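Local coordinates for protein diguanylate cyclase (Marinobacter aquaeolei VT8, PDB 3IGN) that probably catalyses the condensation of two GTP molecules into the second messenger cyclic di-GMP through its GGDEF domain, the part described here, at residues Arg12-Leu17 with Glu64-Thr69; Gly20-Leu25 with Thr40-Phe45; Asn75-Ser80 with Phe91-Pro96. One frame throughout, in Å; residues are numbered along the deposited sequence.

Interaction 1: residues Arg12-Leu17 with Glu64-Thr69; sequences RLTGLL and EVIRHT
The guanidinium of Arg67 carries Leu13 CD1 over one face, 3.1 Å from Arg67 NH1, while its NE and NH2 side grips Glu64 in a side-on salt bridge. Both nitrogens reach the same oxygen: Arg67 NE and NH2 each lie 2.7 Å from Glu64 OE2, which sits 20° out of the guanidinium plane, and the 131° N-H...O angles show two bent bonds. The Arg67 chain bends at chi3 (-70°), folding the charged group back one turn on helix 59-74. With an alanine here, the Glu64 carboxylate would probably lose its mate within the helix and the Leu13 methyl its cover.

The Leu13 carbonyl O lies against the same side chain, 3.1 Å from Arg67 CG. Deeper in, Leu13 CD2 meets Ile66 CG2 at 3.6 Å, crossing at about a right angle. Thr14 CG2 presses on the same Ile66 CG2 methyl at 3.5 Å, tighter than usual carbon packing. Thr14 OG1 accepts from Leu16 N at 3.2 Å, an ST turn, and also bonds Asp11. Between 12-17 and 64-69 the contact is van der Waals packing; Glu64-Arg67 and the ST turn order each side internally, while Arg74, further along the helix, adds a polar tie to the Thr14 carbonyl.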
loop_
_atom_site.group_PDB
_atom_site.type_symbol
_atom_site.label_atom_id
_atom_site.label_comp_id
_atom_site.label_asym_id
_atom_site.label_seq_id
_atom_site.Cartn_x
_atom_site.Cartn_y
_atom_site.Cartn_z
ATOM N N ARG A 12 4.729 6.984 -13.328
ATOM C CA ARG A 12 5.807 6.573 -14.222
ATOM C C ARG A 12 6.746 5.496 -13.682
ATOM O O ARG A 12 6.904 4.440 -14.295
ATOM C CB ARG A 12 6.638 7.790 -14.630
ATOM C CG ARG A 12 5.893 8.825 -15.455
ATOM C CD ARG A 12 6.830 9.975 -15.805
ATOM N NE ARG A 12 7.389 10.590 -14.602
ATOM C CZ ARG A 12 6.878 11.656 -13.995
ATOM N NH1 ARG A 12 5.791 12.244 -14.478
ATOM N NH2 ARG A 12 7.449 12.129 -12.895
ATOM N N LEU A 13 7.370 5.767 -12.541
ATOM C CA LEU A 13 8.325 4.845 -11.928
ATOM C C LEU A 13 7.827 3.440 -11.606
ATOM O O LEU A 13 8.532 2.460 -11.847
ATOM C CB LEU A 13 8.896 5.464 -10.644
ATOM C CG LEU A 13 9.799 4.570 -9.781
ATOM C CD1 LEU A 13 11.076 4.235 -10.541
ATOM C CD2 LEU A 13 10.133 5.280 -8.477
ATOM N N THR A 14 6.617 3.342 -11.065
ATOM C CA THR A 14 6.067 2.051 -10.669
ATOM C C THR A 14 5.061 1.407 -11.619
ATOM O O THR A 14 4.912 0.188 -11.626
ATOM C CB THR A 14 5.393 2.160 -9.298
ATOM O OG1 THR A 14 4.243 3.009 -9.402
ATOM C CG2 THR A 14 6.357 2.748 -8.277
ATOM N N GLY A 15 4.370 2.215 -12.412
ATOM C CA GLY A 15 3.381 1.665 -13.325
ATOM C C GLY A 15 2.017 1.524 -12.667
ATOM O O GLY A 15 1.027 1.190 -13.323
ATOM N N LEU A 16 1.968 1.778 -11.363
ATOM C CA LEU A 16 0.723 1.690 -10.606
ATOM C C LEU A 16 -0.102 2.939 -10.872
ATOM O O LEU A 16 0.370 3.875 -11.520
ATOM C CB LEU A 16 1.026 1.607 -9.108
ATOM C CG LEU A 16 1.952 0.493 -8.628
ATOM C CD1 LEU A 16 2.208 0.656 -7.139
ATOM C CD2 LEU A 16 1.327 -0.862 -8.926
ATOM N N LEU A 17 -1.335 2.961 -10.370
ATOM C CA LEU A 17 -2.187 4.128 -10.538
ATOM C C LEU A 17 -1.533 5.274 -9.775
ATOM O O LEU A 17 -0.835 5.036 -8.793
ATOM C CB LEU A 17 -3.580 3.862 -9.954
ATOM C CG LEU A 17 -4.498 2.944 -10.761
ATOM C CD1 LEU A 17 -5.736 2.615 -9.951
ATOM C CD2 LEU A 17 -4.870 3.630 -12.065
ATOM N N GLU A 64 14.960 1.612 -7.115
ATOM C CA GLU A 64 14.870 0.181 -7.365
ATOM C C GLU A 64 14.053 -0.485 -6.272
ATOM O O GLU A 64 13.313 -1.431 -6.529
ATOM C CB GLU A 64 16.263 -0.450 -7.439
ATOM C CG GLU A 64 16.842 -0.420 -8.834
ATOM C CD GLU A 64 15.922 -1.091 -9.836
ATOM O OE1 GLU A 64 15.808 -2.335 -9.800
ATOM O OE2 GLU A 64 15.301 -0.371 -10.649
ATOM N N VAL A 65 14.187 0.014 -5.049
ATOM C CA VAL A 65 13.441 -0.536 -3.927
ATOM C C VAL A 65 11.958 -0.234 -4.132
ATOM O O VAL A 65 11.106 -1.078 -3.871
ATOM C CB VAL A 65 13.923 0.068 -2.588
ATOM C CG1 VAL A 65 13.044 -0.418 -1.446
ATOM C CG2 VAL A 65 15.365 -0.339 -2.332
ATOM N N ILE A 66 11.659 0.970 -4.614
ATOM C CA ILE A 66 10.281 1.363 -4.870
ATOM C C ILE A 66 9.701 0.519 -5.997
ATOM O O ILE A 66 8.591 0.002 -5.886
ATOM C CB ILE A 66 10.180 2.854 -5.264
ATOM C CG1 ILE A 66 10.380 3.731 -4.028
ATOM C CG2 ILE A 66 8.831 3.140 -5.894
ATOM C CD1 ILE A 66 10.520 5.208 -4.338
ATOM N N ARG A 67 10.455 0.377 -7.082
ATOM C CA ARG A 67 9.984 -0.407 -8.216
ATOM C C ARG A 67 9.760 -1.864 -7.838
ATOM O O ARG A 67 8.792 -2.483 -8.279
ATOM C CB ARG A 67 10.973 -0.325 -9.382
ATOM C CG ARG A 67 10.725 0.845 -10.312
ATOM C CD ARG A 67 11.608 0.768 -11.550
ATOM N NE ARG A 67 13.011 1.004 -11.235
ATOM C CZ ARG A 67 13.714 2.031 -11.699
ATOM N NH1 ARG A 67 13.144 2.917 -12.506
ATOM N NH2 ARG A 67 14.984 2.178 -11.353
ATOM N N HIS A 68 10.653 -2.416 -7.025
ATOM C CA HIS A 68 10.509 -3.804 -6.610
ATOM C C HIS A 68 9.263 -3.964 -5.748
ATOM O O HIS A 68 8.539 -4.950 -5.869
ATOM C CB HIS A 68 11.731 -4.268 -5.820
ATOM C CG HIS A 68 11.665 -5.707 -5.413
ATOM N ND1 HIS A 68 11.658 -6.738 -6.328
ATOM C CD2 HIS A 68 11.578 -6.287 -4.192
ATOM C CE1 HIS A 68 11.566 -7.891 -5.688
ATOM N NE2 HIS A 68 11.516 -7.645 -4.390
ATOM N N THR A 69 9.030 -2.994 -4.868
ATOM C CA THR A 69 7.867 -3.027 -3.990
ATOM C C THR A 69 6.590 -3.032 -4.830
ATOM O O THR A 69 5.654 -3.791 -4.560
ATOM C CB THR A 69 7.849 -1.805 -3.052
ATOM O OG1 THR A 69 9.048 -1.791 -2.268
ATOM C CG2 THR A 69 6.645 -1.867 -2.117
#

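Interaction 2: residues Gly20-Leu25 with Thr40-Phe45; sequences GTWENL and TSLVMF
Trp22 drives helix 19-36 into the central sheet of the GGDEF domain, a helix-on-sheet packing in the α/β fold this domain shares with other nucleotide cyclases, and its indole meets Leu42 and Met44 of strand 40-47. Segment axes 12.3 Å apart, with directions at 154°, show segment 20-25 running roughly antiparallel to segment 40-45, too distant for backbone contact and bridged by one large side chain. Trp22 CG lies anti to the backbone N (chi1 -174°), which sends the six-membered ring down to the strand.

The tight part is at the far end of that ring. Met44, present as selenomethionine, bends at chi2 and at chi3 (71°), bringing its terminal methyl CE to 3.4 Å from Trp22 CH2 and 3.6 Å from Trp22 CZ3. Ile94 and Met148 also touch the indole, and Trp22 NE1 bonds the carbonyl of Ser82, so the buried N-H is satisfied.

The looser side is the helix surface turned from the strand, where Gly20 and Asn24 are exposed to solvent and the Asn24 side chain does not approach segment 40-45. Toward the backbone of the strand, too, contact thins: Trp22 CZ2 is 4.3 Å from Val43 O. The Leu42 CD1 methyl, by contrast, sits 3.7 Å from both Trp22 CZ2 and Trp22 CH2.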
loop_
_atom_site.group_PDB
_atom_site.type_symbol
_atom_site.label_atom_id
_atom_site.label_comp_id
_atom_site.label_asym_id
_atom_site.label_seq_id
_atom_site.Cartn_x
_atom_site.Cartn_y
_atom_site.Cartn_z
ATOM N N GLY A 20 -3.948 10.753 -7.655
ATOM C CA GLY A 20 -5.224 11.299 -8.082
ATOM C C GLY A 20 -6.222 10.266 -8.569
ATOM O O GLY A 20 -7.382 10.265 -8.155
ATOM N N THR A 21 -5.777 9.387 -9.457
ATOM C CA THR A 21 -6.653 8.355 -9.995
ATOM C C THR A 21 -7.025 7.330 -8.932
ATOM O O THR A 21 -8.182 6.922 -8.829
ATOM C CB THR A 21 -5.993 7.610 -11.163
ATOM O OG1 THR A 21 -5.548 8.555 -12.141
ATOM C CG2 THR A 21 -6.989 6.659 -11.810
ATOM N N TRP A 22 -6.044 6.908 -8.145
ATOM C CA TRP A 22 -6.309 5.920 -7.113
ATOM C C TRP A 22 -7.342 6.466 -6.133
ATOM O O TRP A 22 -8.272 5.753 -5.772
ATOM C CB TRP A 22 -5.029 5.548 -6.372
ATOM C CG TRP A 22 -5.204 4.432 -5.386
ATOM C CD1 TRP A 22 -5.381 3.102 -5.661
ATOM C CD2 TRP A 22 -5.229 4.555 -3.960
ATOM N NE1 TRP A 22 -5.513 2.390 -4.488
ATOM C CE2 TRP A 22 -5.425 3.258 -3.430
ATOM C CE3 TRP A 22 -5.105 5.636 -3.076
ATOM C CZ2 TRP A 22 -5.502 3.014 -2.053
ATOM C CZ3 TRP A 22 -5.180 5.391 -1.701
ATOM C CH2 TRP A 22 -5.376 4.088 -1.206
ATOM N N GLU A 23 -7.202 7.729 -5.727
ATOM C CA GLU A 23 -8.158 8.323 -4.794
ATOM C C GLU A 23 -9.564 8.369 -5.383
ATOM O O GLU A 23 -10.552 8.201 -4.665
ATOM C CB GLU A 23 -7.723 9.736 -4.379
ATOM C CG GLU A 23 -6.747 9.744 -3.200
ATOM C CD GLU A 23 -6.474 11.137 -2.651
ATOM O OE1 GLU A 23 -7.320 12.035 -2.835
ATOM O OE2 GLU A 23 -5.414 11.326 -2.018
ATOM N N ASN A 24 -9.664 8.611 -6.686
ATOM C CA ASN A 24 -10.973 8.645 -7.324
ATOM C C ASN A 24 -11.619 7.263 -7.201
ATOM O O ASN A 24 -12.836 7.153 -7.032
ATOM C CB ASN A 24 -10.844 9.042 -8.799
ATOM C CG ASN A 24 -12.176 9.018 -9.526
ATOM O OD1 ASN A 24 -12.505 8.049 -10.211
ATOM N ND2 ASN A 24 -12.960 10.080 -9.364
ATOM N N LEU A 25 -10.796 6.216 -7.282
ATOM C CA LEU A 25 -11.274 4.832 -7.158
ATOM C C LEU A 25 -11.667 4.530 -5.712
ATOM O O LEU A 25 -12.646 3.818 -5.456
ATOM C CB LEU A 25 -10.195 3.852 -7.628
ATOM C CG LEU A 25 -10.326 3.277 -9.049
ATOM C CD1 LEU A 25 -10.843 4.325 -10.004
ATOM C CD2 LEU A 25 -8.988 2.726 -9.509
ATOM N N THR A 40 -15.376 -4.299 2.389
ATOM C CA THR A 40 -14.361 -3.694 1.548
ATOM C C THR A 40 -13.326 -3.106 2.490
ATOM O O THR A 40 -13.665 -2.554 3.532
ATOM C CB THR A 40 -14.953 -2.609 0.612
ATOM O OG1 THR A 40 -13.945 -2.187 -0.318
ATOM C CG2 THR A 40 -15.449 -1.422 1.400
ATOM N N SER A 41 -12.063 -3.253 2.128
ATOM C CA SER A 41 -10.983 -2.772 2.972
ATOM C C SER A 41 -9.983 -1.958 2.176
ATOM O O SER A 41 -9.891 -2.076 0.955
ATOM C CB SER A 41 -10.267 -3.960 3.614
ATOM O OG SER A 41 -11.152 -4.722 4.426
ATOM N N LEU A 42 -9.227 -1.146 2.900
ATOM C CA LEU A 42 -8.208 -0.299 2.323
ATOM C C LEU A 42 -6.883 -0.589 3.017
ATOM O O LEU A 42 -6.841 -0.798 4.232
ATOM C CB LEU A 42 -8.584 1.156 2.555
ATOM C CG LEU A 42 -7.801 2.218 1.791
ATOM C CD1 LEU A 42 -8.194 2.151 0.323
ATOM C CD2 LEU A 42 -8.113 3.593 2.367
ATOM N N VAL A 43 -5.805 -0.597 2.241
ATOM C CA VAL A 43 -4.473 -0.822 2.776
ATOM C C VAL A 43 -3.621 0.395 2.438
ATOM O O VAL A 43 -3.765 0.985 1.373
ATOM C CB VAL A 43 -3.804 -2.063 2.147
ATOM C CG1 VAL A 43 -2.407 -2.270 2.752
ATOM C CG2 VAL A 43 -4.670 -3.290 2.366
HETATM N N MSE A 44 -2.764 0.789 3.369
HETATM C CA MSE A 44 -1.856 1.909 3.157
HETATM C C MSE A 44 -0.552 1.380 3.718
HETATM O O MSE A 44 -0.511 0.946 4.867
HETATM C CB MSE A 44 -2.279 3.141 3.966
HETATM C CG MSE A 44 -3.728 3.545 3.811
HETATM SE SE MSE A 44 -3.901 5.346 3.140
HETATM C CE MSE A 44 -3.307 4.961 1.372
ATOM N N PHE A 45 0.501 1.355 2.911
ATOM C CA PHE A 45 1.771 0.863 3.420
ATOM C C PHE A 45 2.955 1.680 2.936
ATOM O O PHE A 45 2.894 2.333 1.893
ATOM C CB PHE A 45 1.940 -0.642 3.128
ATOM C CG PHE A 45 2.086 -1.005 1.668
ATOM C CD1 PHE A 45 3.349 -1.225 1.119
ATOM C CD2 PHE A 45 0.965 -1.217 0.867
ATOM C CE1 PHE A 45 3.499 -1.657 -0.201
ATOM C CE2 PHE A 45 1.100 -1.649 -0.454
ATOM C CZ PHE A 45 2.369 -1.872 -0.989
#

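Interaction 3: residues Asn75-Ser80 with Phe91-Pro96; sequences NNIRQS and FGIILP. With C2E (9,9'-[(2R,3R,3aS,5S,7aR,9R,10R,10aS,12S,14aR)-3,5,10,12-tetrahydroxy-5,12-dioxidooctahydro-2H,7H-difuro[3,2-d:3',2'-j][1,3,7,9,2,8]tetraoxadiphosphacyclododecine-2,9-diyl]bis(2-amino-1,9-dihydro-6H-purin-6-one)), chain C.
A backbone carbonyl set against a proline ring makes the closest approach between 75-80 and 91-96: Ser80 O lies 3.3 Å from Pro96 CG and 3.5 Å from Pro96 CD. The other contact is a loose apolar one, Ile77 CD1 to Ile93 CG2 at 4.3 Å, with helix 100-115 also touching Ile77. No hydrogen bond crosses between loop and strand; Arg78 and the backbone N of Gln79 turn to cyclic di-GMP instead.

Arg78 reaches out with chi2 and chi3 near 180°, and reads the Hoogsteen edge of one guanine with two parts of its guanidinium. Arg78 NE donates to ligand N7 at 3.0 Å, almost straight at 175°, and Arg78 NH2 to ligand O6 at 2.9 Å (154°), with O6 near the guanidinium plane. Gln79 N gives a further bond to phosphate oxygen O1P at 2.8 Å. Arg78 NH2 also makes a salt bridge to a phosphate of a second bound cyclic di-GMP, while Asp81 accepts from Arg78 N and Arg109 bonds the carbonyl of Asn76.

Arg78 and Asp81 form the RxxD motif of the inhibitory site known in GGDEF cyclases. One cation thus pairs with a base of one product molecule and a phosphate of another, consistent with feedback control by a ligand dimer.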
loop_
_atom_site.group_PDB
_atom_site.type_symbol
_atom_site.label_atom_id
_atom_site.label_comp_id
_atom_site.label_asym_id
_atom_site.label_seq_id
_atom_site.Cartn_x
_atom_site.Cartn_y
_atom_site.Cartn_z
ATOM N N ASN A 75 2.274 -8.199 -8.631
ATOM C CA ASN A 75 2.268 -9.638 -8.855
ATOM C C ASN A 75 1.683 -10.457 -7.712
ATOM O O ASN A 75 1.631 -11.681 -7.787
ATOM C CB ASN A 75 3.688 -10.118 -9.163
ATOM C CG ASN A 75 4.256 -9.473 -10.409
ATOM O OD1 ASN A 75 3.646 -9.522 -11.474
ATOM N ND2 ASN A 75 5.430 -8.865 -10.286
ATOM N N ASN A 76 1.225 -9.785 -6.662
ATOM C CA ASN A 76 0.657 -10.478 -5.512
ATOM C C ASN A 76 -0.807 -10.164 -5.223
ATOM O O ASN A 76 -1.390 -10.745 -4.310
ATOM C CB ASN A 76 1.489 -10.177 -4.261
ATOM C CG ASN A 76 2.587 -11.192 -4.032
ATOM O OD1 ASN A 76 2.350 -12.255 -3.458
ATOM N ND2 ASN A 76 3.796 -10.873 -4.486
ATOM N N ILE A 77 -1.406 -9.251 -5.980
ATOM C CA ILE A 77 -2.804 -8.902 -5.741
ATOM C C ILE A 77 -3.696 -9.297 -6.917
ATOM O O ILE A 77 -3.219 -9.509 -8.026
ATOM C CB ILE A 77 -2.978 -7.385 -5.482
ATOM C CG1 ILE A 77 -2.672 -6.594 -6.753
ATOM C CG2 ILE A 77 -2.066 -6.944 -4.344
ATOM C CD1 ILE A 77 -2.870 -5.090 -6.609
ATOM N N ARG A 78 -4.995 -9.379 -6.658
ATOM C CA ARG A 78 -5.972 -9.744 -7.680
ATOM C C ARG A 78 -6.180 -8.588 -8.641
ATOM O O ARG A 78 -6.008 -7.433 -8.274
ATOM C CB ARG A 78 -7.302 -10.110 -7.018
ATOM C CG ARG A 78 -7.183 -11.265 -6.043
ATOM C CD ARG A 78 -8.454 -11.525 -5.256
ATOM N NE ARG A 78 -8.299 -12.762 -4.487
ATOM C CZ ARG A 78 -9.233 -13.294 -3.707
ATOM N NH1 ARG A 78 -10.411 -12.706 -3.571
ATOM N NH2 ARG A 78 -8.982 -14.423 -3.062
ATOM N N GLN A 79 -6.552 -8.899 -9.876
ATOM C CA GLN A 79 -6.781 -7.851 -10.852
ATOM C C GLN A 79 -7.960 -6.994 -10.398
ATOM O O GLN A 79 -8.090 -5.840 -10.793
ATOM C CB GLN A 79 -7.036 -8.456 -12.234
ATOM C CG GLN A 79 -8.150 -9.485 -12.293
ATOM C CD GLN A 79 -8.208 -10.169 -13.643
ATOM O OE1 GLN A 79 -8.115 -9.516 -14.685
ATOM N NE2 GLN A 79 -8.363 -11.490 -13.633
ATOM N N SER A 80 -8.804 -7.555 -9.539
ATOM C CA SER A 80 -9.949 -6.822 -9.025
ATOM C C SER A 80 -9.574 -5.891 -7.858
ATOM O O SER A 80 -10.374 -5.052 -7.448
ATOM C CB SER A 80 -11.054 -7.798 -8.612
ATOM O OG SER A 80 -10.514 -8.932 -7.955
ATOM N N PHE A 91 2.250 3.458 -0.508
ATOM C CA PHE A 91 1.382 2.780 -1.470
ATOM C C PHE A 91 0.023 2.515 -0.837
ATOM O O PHE A 91 -0.104 2.481 0.378
ATOM C CB PHE A 91 1.990 1.438 -1.883
ATOM C CG PHE A 91 3.345 1.545 -2.513
ATOM C CD1 PHE A 91 3.492 1.456 -3.894
ATOM C CD2 PHE A 91 4.480 1.712 -1.725
ATOM C CE1 PHE A 91 4.756 1.529 -4.486
ATOM C CE2 PHE A 91 5.742 1.787 -2.306
ATOM C CZ PHE A 91 5.881 1.694 -3.687
ATOM N N GLY A 92 -0.988 2.325 -1.674
ATOM C CA GLY A 92 -2.312 2.032 -1.161
ATOM C C GLY A 92 -2.930 0.943 -2.015
ATOM O O GLY A 92 -2.580 0.797 -3.180
ATOM N N ILE A 93 -3.831 0.159 -1.434
ATOM C CA ILE A 93 -4.515 -0.885 -2.192
ATOM C C ILE A 93 -5.977 -0.912 -1.768
ATOM O O ILE A 93 -6.277 -0.836 -0.575
ATOM C CB ILE A 93 -3.958 -2.304 -1.914
ATOM C CG1 ILE A 93 -2.432 -2.303 -1.845
ATOM C CG2 ILE A 93 -4.392 -3.247 -3.024
ATOM C CD1 ILE A 93 -1.867 -3.640 -1.385
ATOM N N ILE A 94 -6.875 -1.011 -2.744
ATOM C CA ILE A 94 -8.300 -1.102 -2.456
ATOM C C ILE A 94 -8.583 -2.586 -2.586
ATOM O O ILE A 94 -8.214 -3.209 -3.577
ATOM C CB ILE A 94 -9.162 -0.349 -3.490
ATOM C CG1 ILE A 94 -8.819 1.137 -3.476
ATOM C CG2 ILE A 94 -10.656 -0.538 -3.174
ATOM C CD1 ILE A 94 -9.488 1.943 -4.596
ATOM N N LEU A 95 -9.211 -3.161 -1.570
ATOM C CA LEU A 95 -9.528 -4.578 -1.599
ATOM C C LEU A 95 -11.043 -4.760 -1.508
ATOM O O LEU A 95 -11.608 -4.847 -0.420
ATOM C CB LEU A 95 -8.842 -5.290 -0.433
ATOM C CG LEU A 95 -7.330 -5.092 -0.274
ATOM C CD1 LEU A 95 -6.871 -5.776 1.011
ATOM C CD2 LEU A 95 -6.589 -5.676 -1.482
ATOM N N PRO A 96 -11.725 -4.821 -2.660
ATOM C CA PRO A 96 -13.178 -4.994 -2.638
ATOM C C PRO A 96 -13.585 -6.408 -2.223
ATOM O O PRO A 96 -12.831 -7.361 -2.409
ATOM C CB PRO A 96 -13.577 -4.668 -4.084
ATOM C CG PRO A 96 -12.416 -5.197 -4.860
ATOM C CD PRO A 96 -11.224 -4.716 -4.044
HETATM P P1 C2E C . -5.962 -12.712 -10.531
HETATM O O2P C2E C . -7.115 -12.805 -9.410
HETATM O O1P C2E C . -5.922 -11.372 -11.126
HETATM O "O5'" C2E C . -4.523 -13.031 -9.926
HETATM C "C5'" C2E C . -4.135 -12.694 -8.651
HETATM C "C4'" C2E C . -2.674 -13.080 -8.400
HETATM O "O4'" C2E C . -2.434 -12.697 -7.045
HETATM C "C3'" C2E C . -2.472 -14.608 -8.516
HETATM O "O3'" C2E C . -1.529 -15.100 -9.475
HETATM C "C2'" C2E C . -2.194 -15.085 -7.097
HETATM O "O2'" C2E C . -0.991 -15.848 -6.981
HETATM C "C1'" C2E C . -2.254 -13.860 -6.195
HETATM N N9 C2E C . -3.472 -14.140 -5.413
HETATM C C8 C2E C . -4.727 -13.618 -5.619
HETATM N N7 C2E C . -5.569 -14.088 -4.777
HETATM C C5 C2E C . -4.935 -14.943 -3.964
HETATM C C6 C2E C . -5.346 -15.745 -2.874
HETATM O O6 C2E C . -6.506 -15.742 -2.511
HETATM N N1 C2E C . -4.414 -16.529 -2.247
HETATM C C2 C2E C . -3.098 -16.537 -2.665
HETATM N N2 C2E C . -2.189 -17.332 -2.014
HETATM N N3 C2E C . -2.699 -15.789 -3.692
HETATM C C4 C2E C . -3.576 -14.988 -4.353
HETATM P P11 C2E C . -2.076 -16.469 -10.114
HETATM O O21 C2E C . -2.384 -17.592 -9.004
HETATM O O11 C2E C . -1.101 -17.009 -11.094
HETATM O O5A C2E C . -3.411 -16.043 -10.837
HETATM C C5A C2E C . -4.274 -16.949 -11.381
HETATM C C4A C2E C . -5.447 -16.244 -12.027
HETATM O O4A C2E C . -6.360 -17.281 -12.373
HETATM C C3A C2E C . -6.143 -15.215 -11.110
HETATM O O3A C2E C . -6.202 -13.885 -11.622
HETATM C C2A C2E C . -7.499 -15.804 -10.843
HETATM O O2A C2E C . -8.529 -14.910 -11.261
HETATM C C1A C2E C . -7.568 -17.144 -11.562
HETATM N N91 C2E C . -7.568 -18.061 -10.389
HETATM C C81 C2E C . -6.548 -18.877 -9.950
HETATM N N71 C2E C . -6.903 -19.522 -8.883
HETATM C C51 C2E C . -8.158 -19.179 -8.553
HETATM C C61 C2E C . -9.045 -19.556 -7.513
HETATM O O61 C2E C . -8.695 -20.358 -6.664
HETATM N N11 C2E C . -10.296 -18.995 -7.480
HETATM C C21 C2E C . -10.684 -18.085 -8.439
HETATM N N21 C2E C . -11.939 -17.547 -8.386
HETATM N N31 C2E C . -9.860 -17.726 -9.418
HETATM C C41 C2E C . -8.613 -18.248 -9.514
#

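In the fold
All three interactions lie in the one GGDEF domain. Along the chain, both segments of interaction 2 fall between 12-17 and 64-69 of interaction 1, and interaction 3 follows. The centres of interactions 1 and 2 are about 16 Å apart, those of interactions 1 and 3 about 14 Å, and those of interactions 2 and 3 about 9 Å. Neighbouring antiparallel strands 40-47 and 90-96 couple the last two: Ser41 and Phe45 of interaction 2 bond the backbones of Leu95 and Phe91 in interaction 3. Phe91, closing the GGEEF signature, also touches Thr14, Leu16 and Thr69 of interaction 1. The core sheet therefore connects loop 12-17, helices 19-36 and 59-74, and the product-binding loop 75-80.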